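PDB 3H14: aminotransferase, classes I and II from Silicibacter pomeroyi DSS-3, which probably catalyses pyridoxal 5'-phosphate-dependent transfer of an amino group, perhaps between L-aspartate and 2-oxoglutarate. Local coordinates for residues A[25-28]-A[34-37]; A[289-294]-A[366-371]; A[331-336]-A[376-381]. All coordinates share one frame; numbering follows the deposited sequence.

Interaction 1 of 3, residues A[25-28]-A[34-37]; sequences RAEE and IHME
Glu27 on the last turn of helix 17-28 faces His35 on the short strand 34-35, and the two backbones stay well apart, with the CA atoms of Glu27 and Ile34 10.3 Å from each other. The gap is bridged by side chains alone. Glu27 and His35 reach out from opposite directions and meet in one hydrogen bond, from His35 NE2 to Glu27 OE2, 2.7 Å long. It is close to straight, with an N-H...O angle of 168°. OE2 lies at the edge of the imidazole, practically in the ring plane. The carboxylate is turned 49° against the ring, and the N-H comes to OE2 from above the carboxylate plane. Glu27 spans the distance with an extended chain beyond CG (chi2 166°), which carries the acid group out from the helix. The other ring nitrogen is also used. His35 ND1 donates to Glu37 OE2 over 2.6 Å, again near the ring plane, and here the oxygen offers its syn lone pair. Two carboxylates therefore grip the ring by its two nitrogens and fix its rotation. With both nitrogens donating, the imidazole is likely to be doubly protonated and positively charged, and the two acids would stabilise that charge. Ala23 of helix 17-28 and Arg363 also touch the His35 side chain. Only five residues separate the two segments, and Glu27 also packs on Ile33 in this link. The arrangement is a His-carboxylate hydrogen bond at the protein surface, tying the N-terminal helix to an outermost strand of the four-stranded mixed sheet.

Interaction 2 of 3, residues A[289-294]-A[366-371]; sequences KANRKL and ADIEEG
A parallel pair of helix segments, 289-294 of helix 278-302 and 366-371 of helix 365-381, packs side by side here, 11° apart and with axes 9.8 Å from each other. Asn291 and Ile368 meet across the middle, their side chains at about a right angle. Ile368 CG1 lies against the amide of Asn291, 3.5 Å from ND2 and 3.6 Å from CG. Its first torsion (chi1 -66°) sets CG1 beside the backbone N and leaves CG2 to meet Leu294 CD2 at 4.1 Å. The same CD2 of Leu294 is pressed against Glu369 CG at 3.4 Å. This is a tight approach by a leucine in an unusual rotamer, and its detail is doubtful. The amide of Asn291 is buried, but its polar atoms are satisfied. ND2 bonds to the carbonyl oxygens of Tyr361 and Arg363, and OD1 to Thr365 OG1. These bonds hold the amide in position beside Ile368. A leucine at Asn291 would probably leave those two carbonyls and the Thr365 hydroxyl without their partner. The contact is a parallel helix pair that meets through a buried asparagine and an isoleucine, with one leucine beside them. The asparagine also binds the loop before helix 365-381 and the first residue of that helix.

Interaction 3 of 3, residues A[331-336]-A[376-381]; sequences AAEILE and EAFMQA
Phe378 of helix 365-381 packs on Ile334 of helix 327-338, its CE2 3.7 Å from Ile334 CG1. The two side chains cross at about a right angle. CG1 approaches the ring obliquely, while Ile334 CA lies loosely over one ring face, 4.3 Å above the plane and offset toward the rim. Phe378 has CG anti to the backbone N (chi1 158°), which sends the ring across to the other helix. Phe330, Lys337 and Ala338 of helix 327-338 also touch it, so the aromatic side chain lies against more than one turn. This is helix-to-helix packing through a projecting aromatic residue, near the end of the modelled chain. Behind it, Ile334 also packs on Val342 of strand 340-344, which links the pair to the four-stranded mixed sheet.

Glu333 sets a carboxylate at the edge of the same ring. Its OE2 comes to 3.5 Å from Phe378 CZ, near the ring plane, where the ring hydrogens carry a slight positive charge. The carboxylate plane is turned 80° from that of the ring. Glu333 CG also lies 3.8 Å from Phe378 CE1, so the aliphatic part of the chain joins in. An extended chain (chi2 -167°) brings the acid group to this edge.

The charged contact lies just beyond the segments. Arg382 NE, of the last modelled residue, forms a salt bridge with the same Glu333 OE2 that lies at the ring edge.

In the fold
Interaction 1 closes early in the chain, before the other two open. Interactions 2 and 3 alternate along the sequence and share helix 365-381, interaction 2 near its start and interaction 3 at its end. Their centres lie about 17 Å apart. The centre of interaction 1 is about 17 Å from that of interaction 2 and about 14 Å from that of interaction 3. Interactions 1 and 2 touch, for Ile34 and Met36 pack on helix 365-381. The nearest atoms of interaction 3 are about 5 Å from either, without touching. The four-stranded sheet and these helices are consistent with the smaller domain of an aminotransferase, beside that of the seven-stranded sheet, and the contacts hold it together.

Interaction 1 of 3, residues A[25-28]-A[34-37]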
loop_
_atom_site.group_PDB
_atom_site.type_symbol
_atom_site.label_atom_id
_atom_site.label_comp_id
_atom_site.label_asym_id
_atom_site.label_seq_id
_atom_site.Cartn_x
_atom_site.Cartn_y
_atom_site.Cartn_z
ATOM N N ARG A 25 11.709 -17.502 14.376
ATOM C CA ARG A 25 12.214 -18.747 14.952
ATOM C C ARG A 25 13.434 -19.300 14.197
ATOM O O ARG A 25 14.380 -19.787 14.814
ATOM C CB ARG A 25 11.124 -19.817 15.000
ATOM C CG ARG A 25 10.024 -19.564 16.038
ATOM C CD ARG A 25 8.894 -20.604 15.930
ATOM N NE ARG A 25 9.403 -21.978 15.763
ATOM C CZ ARG A 25 9.197 -22.785 14.709
ATOM N NH1 ARG A 25 9.730 -24.009 14.722
ATOM N NH2 ARG A 25 8.467 -22.408 13.647
ATOM N N ALA A 26 13.397 -19.243 12.868
ATOM C CA ALA A 26 14.541 -19.650 12.047
ATOM C C ALA A 26 15.772 -18.839 12.425
ATOM O O ALA A 26 16.843 -19.396 12.700
ATOM C CB ALA A 26 14.236 -19.472 10.560
ATOM N N GLU A 27 15.616 -17.521 12.455
ATOM C CA GLU A 27 16.727 -16.640 12.764
ATOM C C GLU A 27 17.255 -16.892 14.185
ATOM O O GLU A 27 18.460 -16.909 14.389
ATOM C CB GLU A 27 16.332 -15.191 12.555
ATOM C CG GLU A 27 16.170 -14.800 11.069
ATOM C CD GLU A 27 15.446 -13.462 10.841
ATOM O OE1 GLU A 27 14.654 -13.037 11.727
ATOM O OE2 GLU A 27 15.653 -12.830 9.770
ATOM N N GLU A 28 16.372 -17.109 15.155
ATOM C CA GLU A 28 16.798 -17.421 16.540
ATOM C C GLU A 28 17.648 -18.686 16.632
ATOM O O GLU A 28 18.515 -18.811 17.485
ATOM C CB GLU A 28 15.591 -17.555 17.479
ATOM N N ILE A 34 15.916 -14.696 3.869
ATOM C CA ILE A 34 15.731 -13.583 2.961
ATOM C C ILE A 34 14.248 -13.180 3.071
ATOM O O ILE A 34 13.323 -13.988 2.898
ATOM C CB ILE A 34 16.133 -13.909 1.514
ATOM C CG1 ILE A 34 17.602 -14.362 1.444
ATOM C CG2 ILE A 34 15.897 -12.678 0.619
ATOM C CD1 ILE A 34 18.604 -13.287 1.828
ATOM N N HIS A 35 14.038 -11.909 3.398
ATOM C CA HIS A 35 12.718 -11.414 3.798
ATOM C C HIS A 35 12.081 -10.826 2.574
ATOM O O HIS A 35 12.394 -9.708 2.211
ATOM C CB HIS A 35 12.854 -10.393 4.915
ATOM C CG HIS A 35 13.053 -11.023 6.247
ATOM N ND1 HIS A 35 12.000 -11.396 7.042
ATOM C CD2 HIS A 35 14.172 -11.404 6.902
ATOM C CE1 HIS A 35 12.457 -11.966 8.141
ATOM N NE2 HIS A 35 13.773 -11.996 8.075
HETATM N N MSE A 36 11.283 -11.650 1.883
HETATM C CA MSE A 36 10.479 -11.232 0.726
HETATM C C MSE A 36 8.981 -11.158 1.052
HETATM O O MSE A 36 8.138 -11.135 0.154
HETATM C CB MSE A 36 10.759 -12.146 -0.478
HETATM C CG MSE A 36 12.170 -12.015 -0.926
HETATM SE SE MSE A 36 12.571 -13.083 -2.535
HETATM C CE MSE A 36 13.959 -11.974 -3.259
ATOM N N GLU A 37 8.676 -11.053 2.333
ATOM C CA GLU A 37 7.308 -11.045 2.854
ATOM C C GLU A 37 6.786 -9.698 3.371
ATOM O O GLU A 37 5.593 -9.613 3.693
ATOM C CB GLU A 37 7.134 -12.092 3.962
ATOM C CG GLU A 37 7.533 -11.713 5.437
ATOM C CD GLU A 37 9.020 -11.535 5.671
ATOM O OE1 GLU A 37 9.789 -11.366 4.693
ATOM O OE2 GLU A 37 9.421 -11.521 6.853
#

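Interaction 2 of 3, residues A[289-294]-A[366-371]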
loop_
_atom_site.group_PDB
_atom_site.type_symbol
_atom_site.label_atom_id
_atom_site.label_comp_id
_atom_site.label_asym_id
_atom_site.label_seq_id
_atom_site.Cartn_x
_atom_site.Cartn_y
_atom_site.Cartn_z
ATOM N N LYS A 289 14.571 -0.435 -8.846
ATOM C CA LYS A 289 14.621 -0.632 -10.298
ATOM C C LYS A 289 15.483 -1.830 -10.644
ATOM O O LYS A 289 15.112 -2.654 -11.481
ATOM C CB LYS A 289 15.095 0.643 -11.008
ATOM C CG LYS A 289 14.022 1.694 -11.041
ATOM C CD LYS A 289 14.537 3.080 -11.239
ATOM C CE LYS A 289 13.421 4.014 -11.668
ATOM N NZ LYS A 289 13.938 5.398 -11.768
ATOM N N ALA A 290 16.632 -1.955 -9.969
ATOM C CA ALA A 290 17.556 -3.064 -10.187
ATOM C C ALA A 290 16.953 -4.392 -9.733
ATOM O O ALA A 290 17.087 -5.412 -10.421
ATOM C CB ALA A 290 18.908 -2.792 -9.439
ATOM N N ASN A 291 16.260 -4.387 -8.591
ATOM C CA ASN A 291 15.660 -5.610 -8.060
ATOM C C ASN A 291 14.525 -6.126 -8.924
ATOM O O ASN A 291 14.377 -7.334 -9.070
ATOM C CB ASN A 291 15.097 -5.384 -6.659
ATOM C CG ASN A 291 16.168 -5.046 -5.653
ATOM O OD1 ASN A 291 17.375 -5.080 -5.966
ATOM N ND2 ASN A 291 15.744 -4.701 -4.443
ATOM N N ARG A 292 13.730 -5.190 -9.446
ATOM C CA ARG A 292 12.562 -5.485 -10.311
ATOM C C ARG A 292 13.043 -6.173 -11.576
ATOM O O ARG A 292 12.488 -7.207 -11.996
ATOM C CB ARG A 292 11.844 -4.170 -10.647
ATOM C CG ARG A 292 10.610 -4.310 -11.528
ATOM C CD ARG A 292 9.826 -3.042 -11.545
ATOM N NE ARG A 292 8.756 -3.068 -12.510
ATOM C CZ ARG A 292 8.860 -2.657 -13.770
ATOM N NH1 ARG A 292 10.018 -2.201 -14.248
ATOM N NH2 ARG A 292 7.790 -2.709 -14.559
ATOM N N LYS A 293 14.103 -5.610 -12.145
ATOM C CA LYS A 293 14.771 -6.173 -13.327
ATOM C C LYS A 293 15.145 -7.637 -13.053
ATOM O O LYS A 293 14.837 -8.510 -13.838
ATOM C CB LYS A 293 15.979 -5.284 -13.705
ATOM C CG LYS A 293 16.610 -5.453 -15.149
ATOM C CD LYS A 293 17.692 -4.418 -15.377
ATOM C CE LYS A 293 18.377 -4.499 -16.755
ATOM N NZ LYS A 293 17.876 -3.433 -17.703
ATOM N N LEU A 294 15.796 -7.899 -11.926
ATOM C CA LEU A 294 16.088 -9.253 -11.449
ATOM C C LEU A 294 14.879 -10.158 -11.253
ATOM O O LEU A 294 14.892 -11.342 -11.658
ATOM C CB LEU A 294 16.818 -9.179 -10.104
ATOM C CG LEU A 294 18.256 -9.671 -9.894
ATOM C CD1 LEU A 294 19.163 -9.607 -11.153
ATOM C CD2 LEU A 294 18.841 -8.893 -8.744
ATOM N N ALA A 366 21.610 -7.320 -3.195
ATOM C CA ALA A 366 22.295 -8.581 -2.810
ATOM C C ALA A 366 21.357 -9.594 -2.131
ATOM O O ALA A 366 21.467 -10.817 -2.330
ATOM C CB ALA A 366 23.485 -8.267 -1.887
ATOM N N ASP A 367 20.444 -9.093 -1.313
ATOM C CA ASP A 367 19.413 -9.951 -0.683
ATOM C C ASP A 367 18.473 -10.573 -1.756
ATOM O O ASP A 367 18.090 -11.715 -1.652
ATOM C CB ASP A 367 18.535 -9.140 0.278
ATOM C CG ASP A 367 19.219 -8.825 1.584
ATOM O OD1 ASP A 367 20.452 -8.693 1.568
ATOM O OD2 ASP A 367 18.508 -8.696 2.611
ATOM N N ILE A 368 18.054 -9.770 -2.729
ATOM C CA ILE A 368 17.178 -10.242 -3.817
ATOM C C ILE A 368 17.927 -11.280 -4.667
ATOM O O ILE A 368 17.408 -12.359 -4.931
ATOM C CB ILE A 368 16.658 -9.059 -4.677
ATOM C CG1 ILE A 368 15.722 -8.146 -3.857
ATOM C CG2 ILE A 368 15.965 -9.530 -5.947
ATOM C CD1 ILE A 368 14.942 -8.808 -2.735
ATOM N N GLU A 369 19.166 -10.969 -5.051
ATOM C CA GLU A 369 19.991 -11.940 -5.758
ATOM C C GLU A 369 20.052 -13.238 -4.980
ATOM O O GLU A 369 19.817 -14.301 -5.530
ATOM C CB GLU A 369 21.398 -11.393 -6.005
ATOM C CG GLU A 369 21.446 -10.304 -7.059
ATOM C CD GLU A 369 22.849 -9.692 -7.293
ATOM O OE1 GLU A 369 23.692 -9.682 -6.351
ATOM O OE2 GLU A 369 23.078 -9.175 -8.434
ATOM N N GLU A 370 20.369 -13.153 -3.691
ATOM C CA GLU A 370 20.381 -14.319 -2.817
ATOM C C GLU A 370 19.034 -15.043 -2.725
ATOM O O GLU A 370 18.971 -16.298 -2.755
ATOM C CB GLU A 370 20.865 -13.920 -1.420
ATOM C CG GLU A 370 20.992 -15.061 -0.409
ATOM C CD GLU A 370 22.093 -16.058 -0.747
ATOM O OE1 GLU A 370 23.136 -15.642 -1.308
ATOM O OE2 GLU A 370 21.905 -17.251 -0.447
ATOM N N GLY A 371 17.953 -14.278 -2.621
ATOM C CA GLY A 371 16.635 -14.882 -2.569
ATOM C C GLY A 371 16.297 -15.686 -3.818
ATOM O O GLY A 371 15.737 -16.780 -3.737
#

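Interaction 3 of 3, residues A[331-336]-A[376-381]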
loop_
_atom_site.group_PDB
_atom_site.type_symbol
_atom_site.label_atom_id
_atom_site.label_comp_id
_atom_site.label_asym_id
_atom_site.label_seq_id
_atom_site.Cartn_x
_atom_site.Cartn_y
_atom_site.Cartn_z
ATOM N N ALA A 331 3.979 -21.343 1.212
ATOM C CA ALA A 331 4.854 -20.330 1.782
ATOM C C ALA A 331 5.639 -20.953 2.944
ATOM O O ALA A 331 6.817 -20.689 3.130
ATOM C CB ALA A 331 4.037 -19.102 2.267
ATOM N N ALA A 332 4.985 -21.781 3.740
ATOM C CA ALA A 332 5.650 -22.386 4.893
ATOM C C ALA A 332 6.799 -23.293 4.433
ATOM O O ALA A 332 7.859 -23.355 5.067
ATOM C CB ALA A 332 4.664 -23.166 5.694
ATOM N N GLU A 333 6.571 -23.991 3.333
ATOM C CA GLU A 333 7.564 -24.930 2.776
ATOM C C GLU A 333 8.737 -24.148 2.174
ATOM O O GLU A 333 9.911 -24.567 2.292
ATOM C CB GLU A 333 6.888 -25.847 1.724
ATOM C CG GLU A 333 7.843 -26.677 0.854
ATOM C CD GLU A 333 7.202 -27.356 -0.395
ATOM O OE1 GLU A 333 5.990 -27.176 -0.713
ATOM O OE2 GLU A 333 7.953 -28.081 -1.084
ATOM N N ILE A 334 8.436 -23.044 1.502
ATOM C CA ILE A 334 9.460 -22.184 0.912
ATOM C C ILE A 334 10.381 -21.678 2.043
ATOM O O ILE A 334 11.631 -21.750 1.933
ATOM C CB ILE A 334 8.847 -21.023 0.090
ATOM C CG1 ILE A 334 8.227 -21.528 -1.218
ATOM C CG2 ILE A 334 9.868 -19.938 -0.324
ATOM C CD1 ILE A 334 7.289 -20.505 -1.861
ATOM N N LEU A 335 9.767 -21.247 3.138
ATOM C CA LEU A 335 10.531 -20.801 4.326
ATOM C C LEU A 335 11.434 -21.873 4.894
ATOM O O LEU A 335 12.610 -21.638 5.163
ATOM C CB LEU A 335 9.581 -20.331 5.430
ATOM C CG LEU A 335 10.305 -19.718 6.643
ATOM C CD1 LEU A 335 11.183 -18.549 6.212
ATOM C CD2 LEU A 335 9.262 -19.342 7.681
ATOM N N GLU A 336 10.844 -23.024 5.174
ATOM C CA GLU A 336 11.548 -24.141 5.817
ATOM C C GLU A 336 12.698 -24.595 4.927
ATOM O O GLU A 336 13.850 -24.722 5.385
ATOM C CB GLU A 336 10.558 -25.284 6.090
ATOM C CG GLU A 336 11.152 -26.682 6.368
ATOM C CD GLU A 336 10.079 -27.811 6.535
ATOM O OE1 GLU A 336 9.160 -27.945 5.661
ATOM O OE2 GLU A 336 10.164 -28.572 7.543
ATOM N N GLU A 376 15.374 -20.647 -6.854
ATOM C CA GLU A 376 15.768 -21.494 -7.986
ATOM C C GLU A 376 16.199 -22.861 -7.555
ATOM O O GLU A 376 15.752 -23.841 -8.128
ATOM C CB GLU A 376 16.892 -20.860 -8.767
ATOM C CG GLU A 376 16.479 -19.607 -9.496
ATOM C CD GLU A 376 17.275 -19.348 -10.774
ATOM O OE1 GLU A 376 17.829 -20.324 -11.334
ATOM O OE2 GLU A 376 17.309 -18.174 -11.234
ATOM N N ALA A 377 17.086 -22.944 -6.562
ATOM C CA ALA A 377 17.573 -24.243 -6.100
ATOM C C ALA A 377 16.457 -25.065 -5.525
ATOM O O ALA A 377 16.439 -26.276 -5.694
ATOM C CB ALA A 377 18.685 -24.101 -5.063
ATOM N N PHE A 378 15.546 -24.407 -4.797
ATOM C CA PHE A 378 14.438 -25.093 -4.126
ATOM C C PHE A 378 13.501 -25.665 -5.169
ATOM O O PHE A 378 13.054 -26.800 -5.034
ATOM C CB PHE A 378 13.682 -24.111 -3.168
ATOM C CG PHE A 378 12.245 -24.510 -2.816
ATOM C CD1 PHE A 378 11.974 -25.444 -1.839
ATOM C CD2 PHE A 378 11.173 -23.884 -3.420
ATOM C CE1 PHE A 378 10.661 -25.772 -1.509
ATOM C CE2 PHE A 378 9.855 -24.230 -3.090
ATOM C CZ PHE A 378 9.613 -25.168 -2.147
HETATM N N MSE A 379 13.186 -24.868 -6.173
HETATM C CA MSE A 379 12.240 -25.281 -7.216
HETATM C C MSE A 379 12.830 -26.371 -8.149
HETATM O O MSE A 379 12.110 -27.233 -8.639
HETATM C CB MSE A 379 11.826 -24.075 -8.021
HETATM C CG MSE A 379 11.024 -23.071 -7.214
HETATM SE SE MSE A 379 9.206 -23.760 -6.833
HETATM C CE MSE A 379 9.503 -24.938 -5.412
ATOM N N GLN A 380 14.132 -26.325 -8.380
ATOM C CA GLN A 380 14.832 -27.439 -9.045
ATOM C C GLN A 380 14.624 -28.757 -8.302
ATOM O O GLN A 380 14.236 -29.760 -8.886
ATOM C CB GLN A 380 16.327 -27.181 -9.083
ATOM C CG GLN A 380 17.125 -28.306 -9.825
ATOM C CD GLN A 380 16.862 -28.273 -11.311
ATOM O OE1 GLN A 380 16.583 -27.205 -11.855
ATOM N NE2 GLN A 380 16.958 -29.434 -11.989
ATOM N N ALA A 381 14.906 -28.748 -7.007
ATOM C CA ALA A 381 14.844 -29.959 -6.194
ATOM C C ALA A 381 13.425 -30.416 -5.927
ATOM O O ALA A 381 13.221 -31.568 -5.552
ATOM C CB ALA A 381 15.560 -29.748 -4.900
#